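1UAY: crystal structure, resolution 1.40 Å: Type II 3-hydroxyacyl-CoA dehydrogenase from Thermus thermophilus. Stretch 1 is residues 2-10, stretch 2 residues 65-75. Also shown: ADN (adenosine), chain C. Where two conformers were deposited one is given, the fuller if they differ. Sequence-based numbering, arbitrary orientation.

Stretch 1 2-10: ERSALVTGG
Stretch 2, residues 65-75: APLFAVVSAAG

Two neighbouring strands, one through S4 to T8 and ending at T8, the other 67-72, run parallel in one sheet. Their axes approach to 4.7 Å and their directions differ by 10°. S4 pairs with L67, A5 with A69, L6 with V70, V7 with V71 and T8 with S72, at CA-CA distances of 4.5 to 5.0 Å. The register shifts by one between S4 and A5, a beta bulge. It is accommodated at F68, whose phi/psi of -114/-47 leaves the extended range. The other strand residues are extended, for example L6 at -122/123 and V71 at -124/114.

The main-chain ladder joins the two stretches through S4, L6 and T8, each using both N and O. P66 and A73, two of its partners, lie just beyond the ends of strand 67-72. S4 N donates to P66 O at 2.9 Å, and S4 O accepts from F68 N at 3.0 Å. Beyond the bulge, L6 N donates to A69 O at 2.9 Å, and L6 O accepts from V71 N at 2.8 Å. T8 N then donates to V71 O at 2.9 Å. T8 O receives a weak bond from A73 N at 3.1 Å, with an angle of 134°. CA-H...O contacts supplement the ladder: A5 CA lies 3.1 Å from A69 O, V70 CA 3.3 Å from L6 O, and V7 CA 3.3 Å from V71 O.

Hydroxyl side chains at S4 and T8 reach across to the second stretch. S4, chi1 63° (p), donates from OG to A65 O at 2.7 Å. A65 follows a helix and turns its CB toward the first stretch. T8, chi1 72° (p), places OG1 as acceptor for A73 N at 3.0 Å and A74 N at 3.2 Å. Thus A73 N is shared between T8 O and T8 OG1. A water lies 2.7 Å from T8 OG1 and donates to S72 OG at 2.9 Å; S72 has chi1 -94°, between wells.

Side chains of A5, A69, V7 and V71 share one face of the sheet. A5 CB meets A69 CB at 3.9 Å, and V7 CG2 meets V71 CB at 4.2 Å. Both valines are t. The other face carries S4, L6, T8, L67, V70 and S72. There L6 CB packs on L67 CD1 at 4.2 Å; both leucines are t, p. The alanines, valines and leucines on the two faces are buried, which suits their apolar side chains. The stretches bury 792 Å² between them, both sides summed.

R3 is m, t, t, with chi4 176°. Its guanidinium lies flat on the F68 ring, whose side chain is t with chi2 88°. R3 CZ is 3.8 Å from the ring centroid, 8° off the normal, giving a cation-pi contact. R3 NH1 is hydrogen-bonded elsewhere in the structure. E2 OE1 forms a long salt bridge to R3 NE at 3.6 Å, through charge alone.

A type II turn runs from V7 to G10. G9 has phi/psi 77/18, which favours glycine; an ideal CB would clash with A73 O at 2.6 Å and A74 N at 2.7 Å. Adenosine O5' donates to A73 O at 2.8 Å and accepts a weak bond from G75 N at 3.3 Å.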

# COMPACT_ATOMS: atom_id res chain seq x y z
N GLU A 2 3.26 -37.75 6.85
CA GLU A 2 4.66 -37.37 6.87
C GLU A 2 4.88 -36.12 7.72
O GLU A 2 5.89 -35.97 8.40
CB GLU A 2 5.13 -37.10 5.43
CG GLU A 2 6.64 -36.89 5.36
CD GLU A 2 6.97 -35.77 4.39
OE1 GLU A 2 6.08 -35.28 3.72
OE2 GLU A 2 8.14 -35.40 4.30
N ARG A 3 3.93 -35.19 7.65
CA ARG A 3 4.02 -33.93 8.38
C ARG A 3 2.72 -33.64 9.11
O ARG A 3 1.66 -34.12 8.72
CB ARG A 3 4.28 -32.77 7.43
CG ARG A 3 5.41 -32.93 6.43
CD ARG A 3 5.29 -31.83 5.38
NE ARG A 3 6.44 -31.76 4.48
CZ ARG A 3 6.51 -30.94 3.44
NH1 ARG A 3 5.50 -30.11 3.17
NH2 ARG A 3 7.59 -30.92 2.67
N SER A 4 2.82 -32.84 10.17
CA SER A 4 1.64 -32.45 10.92
C SER A 4 1.34 -30.98 10.61
O SER A 4 2.18 -30.26 10.07
CB SER A 4 1.85 -32.65 12.42
OG SER A 4 2.89 -31.83 12.94
N ALA A 5 0.13 -30.56 10.94
CA ALA A 5 -0.29 -29.19 10.73
C ALA A 5 -1.11 -28.76 11.93
O ALA A 5 -1.77 -29.58 12.57
CB ALA A 5 -1.12 -29.07 9.46
N LEU A 6 -1.04 -27.47 12.25
CA LEU A 6 -1.79 -26.90 13.36
C LEU A 6 -2.66 -25.79 12.78
O LEU A 6 -2.15 -24.87 12.15
CB LEU A 6 -0.86 -26.32 14.42
CG LEU A 6 -1.55 -25.51 15.52
CD1 LEU A 6 -2.47 -26.42 16.33
CD2 LEU A 6 -0.51 -24.87 16.42
N VAL A 7 -3.97 -25.90 12.98
CA VAL A 7 -4.89 -24.88 12.48
C VAL A 7 -5.69 -24.32 13.64
O VAL A 7 -6.45 -25.04 14.28
CB VAL A 7 -5.88 -25.47 11.45
CG1 VAL A 7 -6.82 -24.38 10.96
CG2 VAL A 7 -5.12 -26.08 10.28
N THR A 8 -5.51 -23.03 13.93
CA THR A 8 -6.27 -22.42 15.01
C THR A 8 -7.57 -21.93 14.39
O THR A 8 -7.59 -21.51 13.23
CB THR A 8 -5.51 -21.24 15.69
OG1 THR A 8 -5.47 -20.11 14.81
CG2 THR A 8 -4.09 -21.66 16.04
N GLY A 9 -8.65 -22.00 15.15
CA GLY A 9 -9.95 -21.59 14.65
C GLY A 9 -10.55 -22.66 13.74
O GLY A 9 -11.48 -22.40 12.98
N GLY A 10 -10.01 -23.87 13.84
CA GLY A 10 -10.46 -24.97 13.00
C GLY A 10 -11.82 -25.58 13.25
O GLY A 10 -12.21 -26.50 12.55
N ALA A 65 3.63 -36.01 13.93
CA ALA A 65 4.67 -35.95 12.90
C ALA A 65 5.30 -34.56 12.97
O ALA A 65 4.77 -33.66 13.62
CB ALA A 65 4.05 -36.18 11.52
N PRO A 66 6.45 -34.36 12.30
CA PRO A 66 7.08 -33.04 12.33
C PRO A 66 6.12 -31.94 11.87
O PRO A 66 5.50 -32.06 10.81
CB PRO A 66 8.28 -33.21 11.40
CG PRO A 66 8.62 -34.67 11.57
CD PRO A 66 7.27 -35.32 11.54
N LEU A 67 6.01 -30.89 12.67
CA LEU A 67 5.11 -29.78 12.37
C LEU A 67 5.63 -28.91 11.22
O LEU A 67 6.69 -28.29 11.34
CB LEU A 67 4.91 -28.91 13.61
CG LEU A 67 4.01 -27.68 13.46
CD1 LEU A 67 2.62 -28.10 13.02
CD2 LEU A 67 3.95 -26.93 14.78
N PHE A 68 4.88 -28.86 10.13
CA PHE A 68 5.27 -28.10 8.96
C PHE A 68 4.35 -26.92 8.66
O PHE A 68 4.82 -25.81 8.42
CB PHE A 68 5.32 -29.02 7.73
CG PHE A 68 5.82 -28.34 6.48
CD1 PHE A 68 7.18 -28.30 6.20
CD2 PHE A 68 4.93 -27.73 5.60
CE1 PHE A 68 7.65 -27.66 5.06
CE2 PHE A 68 5.39 -27.08 4.46
CZ PHE A 68 6.76 -27.05 4.19
N ALA A 69 3.05 -27.15 8.68
CA ALA A 69 2.08 -26.11 8.36
C ALA A 69 1.33 -25.58 9.57
O ALA A 69 0.76 -26.35 10.34
CB ALA A 69 1.08 -26.62 7.33
N VAL A 70 1.35 -24.26 9.73
CA VAL A 70 0.65 -23.61 10.83
C VAL A 70 -0.26 -22.57 10.20
O VAL A 70 0.20 -21.71 9.43
CB VAL A 70 1.63 -22.91 11.79
CG1 VAL A 70 0.86 -22.25 12.92
CG2 VAL A 70 2.62 -23.93 12.35
N VAL A 71 -1.55 -22.66 10.50
CA VAL A 71 -2.52 -21.72 9.97
C VAL A 71 -3.27 -21.05 11.11
O VAL A 71 -3.99 -21.72 11.86
CB VAL A 71 -3.55 -22.43 9.07
CG1 VAL A 71 -4.52 -21.41 8.48
CG2 VAL A 71 -2.83 -23.19 7.96
N SER A 72 -3.08 -19.74 11.27
CA SER A 72 -3.78 -18.99 12.31
C SER A 72 -5.06 -18.43 11.71
O SER A 72 -5.02 -17.48 10.92
CB SER A 72 -2.92 -17.83 12.84
OG SER A 72 -2.19 -18.22 13.99
N ALA A 73 -6.18 -19.02 12.08
CA ALA A 73 -7.47 -18.57 11.55
C ALA A 73 -8.46 -18.29 12.67
O ALA A 73 -9.64 -18.08 12.42
CB ALA A 73 -8.03 -19.61 10.60
N ALA A 74 -7.98 -18.28 13.91
CA ALA A 74 -8.83 -17.99 15.05
C ALA A 74 -8.98 -16.49 15.15
O ALA A 74 -8.01 -15.75 14.98
CB ALA A 74 -8.21 -18.54 16.33
N GLY A 75 -10.19 -16.03 15.44
CA GLY A 75 -10.40 -14.61 15.56
C GLY A 75 -11.81 -14.26 15.99
O GLY A 75 -12.69 -15.12 16.06
O5' ADN C . -12.19 -17.81 13.55
C5' ADN C . -13.39 -18.41 14.04
C4' ADN C . -12.92 -19.64 14.86
O4' ADN C . -12.18 -18.91 15.88
C3' ADN C . -14.17 -20.12 15.62
O3' ADN C . -14.24 -21.54 15.34
C2' ADN C . -13.94 -19.86 17.12
O2' ADN C . -14.42 -20.85 18.03
C1' ADN C . -12.43 -19.56 17.11
N9 ADN C . -11.89 -18.76 18.22
C8 ADN C . -12.33 -17.48 18.63
N7 ADN C . -11.67 -16.97 19.64
C5 ADN C . -10.72 -17.95 19.93
C6 ADN C . -9.65 -18.05 20.92
N6 ADN C . -9.40 -17.09 21.81
N1 ADN C . -8.86 -19.21 20.93
C2 ADN C . -9.10 -20.22 20.03
N3 ADN C . -10.07 -20.23 19.05
C4 ADN C . -10.84 -19.07 19.07
O HOH W 1 -4.30 -17.92 15.93
O HOH W 2 -11.78 -19.99 11.37